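LysR family transcriptional regulator (Vibrio vulnificus, PDB 5FHK) regulates virulence genes as a LysR-type transcriptional regulator, probably by sequence-specific DNA binding, and is seen here as its regulatory domain. Local coordinates at the interface of chains A and B. Numbering follows the deposited sequence. Chains: chain A/B, LysR family transcriptional regulator.

Three patches line one two-fold symmetric interface between two copies of the regulatory domain. Contact 2 and contact 3 are neighbours, their C-alpha centres about 12 Å apart, whereas contact 1 lies about 34 Å from contact 2 and 44 Å from contact 3. Symmetry nevertheless ties the three together: helix 18-32 serves contacts 1 and 2, with Met30 in both, Arg130 serves contacts 1 and 3, and Phe131 of contact 2 follows it directly. The twin of contact 1 therefore falls beside contacts 2 and 3, giving two equivalent contact regions. Such antiparallel, side-by-side pairing is typical of LysR regulatory domains and probably reflects the biological dimer.

Contact 1: the interface of chains A and B. Residues chain A 103, 130, 147; chain B 30-31, 34.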
loop_
_atom_site.group_PDB
_atom_site.type_symbol
_atom_site.label_atom_id
_atom_site.label_comp_id
_atom_site.label_asym_id
_atom_site.label_seq_id
_atom_site.Cartn_x
_atom_site.Cartn_y
_atom_site.Cartn_z
ATOM N N PHE A 103 4.551 -20.117 13.380
ATOM C CA PHE A 103 3.666 -19.477 12.415
ATOM C C PHE A 103 4.415 -18.337 11.732
ATOM O O PHE A 103 4.876 -17.409 12.404
ATOM C CB PHE A 103 2.410 -18.923 13.096
ATOM C CG PHE A 103 1.521 -19.966 13.748
ATOM C CD1 PHE A 103 0.635 -20.723 12.993
ATOM C CD2 PHE A 103 1.556 -20.164 15.123
ATOM C CE1 PHE A 103 -0.196 -21.688 13.610
ATOM C CE2 PHE A 103 0.736 -21.101 15.736
ATOM C CZ PHE A 103 -0.141 -21.857 14.977
ATOM N N ARG A 130 1.557 -19.064 7.500
ATOM C CA ARG A 130 0.167 -19.003 7.931
ATOM C C ARG A 130 -0.598 -17.963 7.120
ATOM O O ARG A 130 -1.789 -18.134 6.843
ATOM C CB ARG A 130 0.113 -18.681 9.431
ATOM C CG ARG A 130 -1.286 -18.411 10.007
ATOM C CD ARG A 130 -1.186 -18.078 11.497
ATOM N NE ARG A 130 -2.454 -18.223 12.212
ATOM C CZ ARG A 130 -2.582 -18.079 13.535
ATOM N NH1 ARG A 130 -1.518 -17.784 14.280
ATOM N NH2 ARG A 130 -3.774 -18.237 14.108
ATOM N N LEU A 147 -0.282 -13.105 15.215
ATOM C CA LEU A 147 -0.455 -14.317 14.439
ATOM C C LEU A 147 0.860 -14.953 14.009
ATOM O O LEU A 147 0.834 -16.029 13.407
ATOM C CB LEU A 147 -1.321 -14.031 13.209
ATOM C CG LEU A 147 -2.778 -13.603 13.455
ATOM C CD1 LEU A 147 -3.417 -13.091 12.157
ATOM C CD2 LEU A 147 -3.624 -14.752 14.052
ATOM N N MET B 30 -8.127 -15.876 10.938
ATOM C CA MET B 30 -6.911 -16.655 11.140
ATOM C C MET B 30 -6.711 -16.982 12.615
ATOM O O MET B 30 -6.306 -18.097 12.964
ATOM C CB MET B 30 -5.703 -15.889 10.586
ATOM C CG MET B 30 -5.619 -15.856 9.068
ATOM S SD MET B 30 -4.079 -15.166 8.401
ATOM C CE MET B 30 -4.416 -13.401 8.452
ATOM N N SER B 31 -7.007 -16.019 13.497
ATOM C CA SER B 31 -6.837 -16.223 14.930
ATOM C C SER B 31 -7.770 -17.299 15.464
ATOM O O SER B 31 -7.433 -17.994 16.432
ATOM C CB SER B 31 -7.077 -14.907 15.661
ATOM O OG SER B 31 -6.871 -15.082 17.032
ATOM N N PRO B 34 -6.387 -21.525 13.529
ATOM C CA PRO B 34 -4.921 -21.530 13.334
ATOM C C PRO B 34 -4.406 -22.464 12.243
ATOM O O PRO B 34 -3.305 -22.259 11.715
ATOM C CB PRO B 34 -4.387 -21.982 14.700
ATOM C CG PRO B 34 -5.534 -21.832 15.653
ATOM C CD PRO B 34 -6.765 -22.041 14.853
HETATM O O HOH W 1 -4.780 -19.000 10.406
#
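A:Arg130 reaches across to B:Met30 and supplies the polar part of the contact. Its CG stands anti to the backbone N (chi1 173°) and the chain runs extended to NE, carrying the guanidinium to the backbone of the other copy. NH2 donates to the carbonyl O of B:Met30 at 2.8 Å; the donor stands above the carbonyl plane, and the bond is moderately bent (151° at H). The carboxyl end of the helix that carries this carbonyl would attract the cationic group. The same oxygen is also met by water 1, at 3.1 Å. That water lies at the edge of the guanidinium, in its plane, 3.0 Å from NE of A:Arg130, so that NE and NH2 both serve one carbonyl, by way of the water and directly. Within chain A, NH1 bonds to the backbone O of A:Leu147 at 3.1 Å, which, though bent, should help to fix the rotation of the group.

Packing holds the guanidinium from both faces. CD2 of A:Leu147 sits 3.4 Å above one, toward the rim; the tilted ring of A:Phe103 brings its CE1 edge to the other, while NH1 stands over the ring centre. The branches of A:Leu147 also carry the apolar contact: CD2 touches CA of B:Ser31 at 3.6 Å, while CD1 meets B:Met30, the two side chains crossing at about a right angle.

A:Arg130 directly precedes strand 131-133, and A:Leu147 lies just before strand 149-153. B:Met30 and B:Ser31 lie in the last turn of helix 18-32, with B:Pro34 just after it.

Contact 2: the interface of chains A and B. Residues chain A 19, 23, 27, 30, 40; chain B 131, 138, 141-142.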
loop_
_atom_site.group_PDB
_atom_site.type_symbol
_atom_site.label_atom_id
_atom_site.label_comp_id
_atom_site.label_asym_id
_atom_site.label_seq_id
_atom_site.Cartn_x
_atom_site.Cartn_y
_atom_site.Cartn_z
ATOM N N LYS A 19 5.883 5.040 0.687
ATOM C CA LYS A 19 5.247 5.910 1.663
ATOM C C LYS A 19 6.259 6.409 2.695
ATOM O O LYS A 19 6.364 7.612 2.938
ATOM C CB LYS A 19 4.077 5.174 2.321
ATOM C CG LYS A 19 3.476 5.934 3.461
ATOM C CD LYS A 19 2.447 6.923 2.997
ATOM C CE LYS A 19 1.841 7.609 4.208
ATOM N NZ LYS A 19 2.905 8.301 5.007
ATOM N N MET A 23 7.913 9.686 0.258
ATOM C CA MET A 23 6.918 10.755 0.338
ATOM C C MET A 23 7.367 11.993 1.109
ATOM O O MET A 23 6.912 13.093 0.752
ATOM C CB MET A 23 5.604 10.215 0.949
ATOM C CG MET A 23 4.649 9.535 -0.047
ATOM S SD MET A 23 4.650 10.175 -1.757
ATOM C CE MET A 23 3.709 11.699 -1.590
ATOM N N ASN A 27 6.877 15.250 -0.888
ATOM C CA ASN A 27 5.949 16.294 -0.450
ATOM C C ASN A 27 6.687 17.618 -0.266
ATOM O O ASN A 27 6.165 18.683 -0.620
ATOM C CB ASN A 27 5.227 15.867 0.847
ATOM C CG ASN A 27 4.136 14.827 0.619
ATOM O OD1 ASN A 27 3.527 14.777 -0.464
ATOM N ND2 ASN A 27 3.860 13.989 1.653
ATOM N N MET A 30 7.195 19.054 -3.911
ATOM C CA MET A 30 5.965 19.596 -4.479
ATOM C C MET A 30 5.594 20.893 -3.795
ATOM O O MET A 30 5.011 21.796 -4.411
ATOM C CB MET A 30 4.825 18.589 -4.322
ATOM C CG MET A 30 4.958 17.367 -5.240
ATOM S SD MET A 30 3.446 16.392 -5.323
ATOM C CE MET A 30 3.623 15.306 -3.916
ATOM N N LEU A 40 3.428 9.343 -10.296
ATOM C CA LEU A 40 4.210 8.376 -9.531
ATOM C C LEU A 40 3.641 6.965 -9.685
ATOM O O LEU A 40 2.435 6.749 -9.518
ATOM C CB LEU A 40 4.225 8.771 -8.056
ATOM C CG LEU A 40 4.787 7.755 -7.057
ATOM C CD1 LEU A 40 6.186 7.369 -7.469
ATOM C CD2 LEU A 40 4.821 8.377 -5.687
ATOM N N PHE B 131 -0.484 15.886 -8.451
ATOM C CA PHE B 131 0.159 14.649 -8.056
ATOM C C PHE B 131 -0.763 13.529 -8.503
ATOM O O PHE B 131 -1.953 13.539 -8.168
ATOM C CB PHE B 131 0.389 14.632 -6.536
ATOM C CG PHE B 131 1.092 13.408 -6.020
ATOM C CD1 PHE B 131 2.326 13.031 -6.508
ATOM C CD2 PHE B 131 0.527 12.648 -5.001
ATOM C CE1 PHE B 131 2.984 11.901 -6.007
ATOM C CE2 PHE B 131 1.177 11.519 -4.496
ATOM C CZ PHE B 131 2.401 11.146 -4.996
ATOM N N VAL B 138 -0.399 6.998 -0.876
ATOM C CA VAL B 138 0.532 8.114 -1.002
ATOM C C VAL B 138 -0.192 9.391 -1.398
ATOM O O VAL B 138 0.327 10.490 -1.163
ATOM C CB VAL B 138 1.669 7.852 -2.018
ATOM C CG1 VAL B 138 2.660 6.815 -1.499
ATOM C CG2 VAL B 138 1.098 7.437 -3.376
ATOM N N SER B 141 -1.322 10.946 1.792
ATOM C CA SER B 141 -0.213 11.618 2.449
ATOM C C SER B 141 0.004 13.019 1.880
ATOM O O SER B 141 0.181 13.981 2.639
ATOM C CB SER B 141 1.049 10.778 2.328
ATOM O OG SER B 141 2.177 11.618 2.448
ATOM N N ALA B 142 -0.036 13.158 0.543
ATOM C CA ALA B 142 0.120 14.476 -0.077
ATOM C C ALA B 142 -1.041 15.396 0.277
ATOM O O ALA B 142 -0.852 16.596 0.490
ATOM C CB ALA B 142 0.255 14.347 -1.599
#
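Helix 18-32 of chain A packs against helix 136-144 and strand 131-133 of chain B, with A:Met23, A:Asn27 and A:Met30 facing B:Val138, B:Ser141 and B:Phe131. The thioether of A:Met23, bent at chi2 (-32°), crosses B:Val138 at about a right angle, CG lying 3.7 Å from CG1 of the valine. Its methyl CE then meets the ring of B:Phe131 tip to tip, 3.7 Å from CZ. A:Met30 comes to the same ring over a face: CE sits 3.9 Å from the centroid, displaced toward the rim, in a CH-pi contact. B:Phe131 has CG anti to the backbone N (chi1 -178°), which points the ring into chain A. A:Leu40, from strand 38-43, runs alongside it in the same direction and sets CD2 3.7 Å from CZ.

A polar pair borders this cluster. ND2 of A:Asn27 donates to OG of B:Ser141 at 3.0 Å, the hydroxyl lying in the amide plane, while OD1 turns to B:Ala142, 3.4 Å from its CA. The aliphatic end of A:Lys19 covers the serine, with CE 3.8 Å from CB.

The methionines and the phenylalanine give the interface a hydrophobic core, and the amide-hydroxyl bond at its border may help to set the register of what is probably the regulatory-domain dimer.

Contact 3: the interface of chains A and B. Residues chain A 7-8, 36-38; chain B 128-130.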
loop_
_atom_site.group_PDB
_atom_site.type_symbol
_atom_site.label_atom_id
_atom_site.label_comp_id
_atom_site.label_asym_id
_atom_site.label_seq_id
_atom_site.Cartn_x
_atom_site.Cartn_y
_atom_site.Cartn_z
ATOM N N GLY A 7 4.176 18.117 -19.216
ATOM C CA GLY A 7 3.598 18.825 -18.092
ATOM C C GLY A 7 3.760 18.121 -16.767
ATOM O O GLY A 7 3.068 18.456 -15.800
ATOM N N LYS A 8 4.696 17.177 -16.695
ATOM C CA LYS A 8 4.821 16.313 -15.532
ATOM C C LYS A 8 6.210 15.709 -15.511
ATOM O O LYS A 8 6.865 15.560 -16.552
ATOM C CB LYS A 8 3.792 15.172 -15.558
ATOM C CG LYS A 8 4.165 14.146 -16.605
ATOM C CD LYS A 8 3.264 12.945 -16.681
ATOM C CE LYS A 8 3.470 12.209 -18.011
ATOM N NZ LYS A 8 3.231 13.127 -19.144
ATOM N N ILE A 36 5.081 22.438 -10.669
ATOM C CA ILE A 36 5.527 21.171 -11.240
ATOM C C ILE A 36 4.549 20.068 -10.866
ATOM O O ILE A 36 4.114 19.976 -9.706
ATOM C CB ILE A 36 6.951 20.845 -10.752
ATOM C CG1 ILE A 36 7.921 21.947 -11.214
ATOM C CG2 ILE A 36 7.393 19.461 -11.219
ATOM C CD1 ILE A 36 9.375 21.670 -10.846
ATOM N N ASN A 37 4.190 19.237 -11.844
ATOM C CA ASN A 37 3.305 18.094 -11.620
ATOM C C ASN A 37 4.108 16.800 -11.585
ATOM O O ASN A 37 5.071 16.636 -12.347
ATOM C CB ASN A 37 2.225 17.987 -12.709
ATOM C CG ASN A 37 1.372 19.253 -12.836
ATOM O OD1 ASN A 37 0.827 19.763 -11.852
ATOM N ND2 ASN A 37 1.259 19.767 -14.066
ATOM N N ILE A 38 3.676 15.864 -10.731
ATOM C CA ILE A 38 4.311 14.556 -10.575
ATOM C C ILE A 38 3.309 13.457 -10.902
ATOM O O ILE A 38 2.159 13.507 -10.455
ATOM C CB ILE A 38 4.842 14.346 -9.144
ATOM C CG1 ILE A 38 5.825 15.445 -8.769
ATOM C CG2 ILE A 38 5.458 12.940 -9.008
ATOM C CD1 ILE A 38 7.209 15.172 -9.253
ATOM N N ARG B 128 -5.348 17.271 -15.065
ATOM C CA ARG B 128 -4.133 16.600 -14.631
ATOM C C ARG B 128 -3.802 17.033 -13.208
ATOM O O ARG B 128 -3.659 18.229 -12.928
ATOM C CB ARG B 128 -2.980 16.914 -15.575
ATOM C CG ARG B 128 -1.684 16.243 -15.198
ATOM C CD ARG B 128 -0.569 17.242 -15.352
ATOM N NE ARG B 128 -0.661 17.908 -16.648
ATOM C CZ ARG B 128 -0.075 17.460 -17.753
ATOM N NH1 ARG B 128 0.658 16.350 -17.703
ATOM N NH2 ARG B 128 -0.207 18.124 -18.898
ATOM N N GLY B 129 -3.703 16.061 -12.304
ATOM C CA GLY B 129 -3.427 16.384 -10.921
ATOM C C GLY B 129 -2.049 16.991 -10.743
ATOM O O GLY B 129 -1.112 16.729 -11.500
ATOM N N ARG B 130 -1.931 17.837 -9.724
ATOM C CA ARG B 130 -0.611 18.181 -9.220
ATOM C C ARG B 130 0.191 16.920 -8.931
ATOM O O ARG B 130 1.402 16.863 -9.155
ATOM C CB ARG B 130 -0.753 19.022 -7.953
ATOM C CG ARG B 130 0.556 19.504 -7.373
ATOM C CD ARG B 130 0.333 20.122 -6.009
ATOM N NE ARG B 130 1.484 20.908 -5.566
ATOM C CZ ARG B 130 1.420 21.820 -4.604
ATOM N NH1 ARG B 130 0.247 22.018 -3.982
ATOM N NH2 ARG B 130 2.518 22.517 -4.240
HETATM O O HOH W 2 3.864 20.449 -6.970
HETATM O O HOH W 3 0.375 14.800 -12.392
#
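A:Asn37 and B:Arg128 cross at about a right angle, yet their amide and guanidinium planes are almost parallel, 3° apart. The arginine chain, bent at chi3 (-49°), brings CD to 3.4 Å from ND2 of the asparagine. From there the guanidinium turns to A:Gly7, whose carbonyl O lies 3.5 Å above one face, toward the rim. That same oxygen accepts a bond from ND2 of A:Asn37 at 2.8 Å, the glycine O in the amide plane and the donor nearly along the C=O axis; this bond within chain A probably fixes the amide in its orientation, near parallel to the guanidinium. A:Lys8 brings NZ to 4.4 Å from NH1 of B:Arg128; the two like charges would probably repel weakly, if both side chains are charged.

Backbone and water-mediated bonds run alongside. The N of A:Ile38 donates to O of B:Arg130 at 2.9 Å, a nearly straight bond (168° at H). B:Arg130 is extended, and water 2 lies in its guanidinium plane, 2.8 Å from NE, linking it to O of A:Ile36. Water 3 lies 2.6 Å from O of B:Gly129 and also meets O of A:Ile38.

The site lies where strand 38-43 of chain A begins, with A:Gly7 and A:Lys8 leading into strand 9-14; B:Arg128 to B:Arg130 form the segment entering strand 131-133.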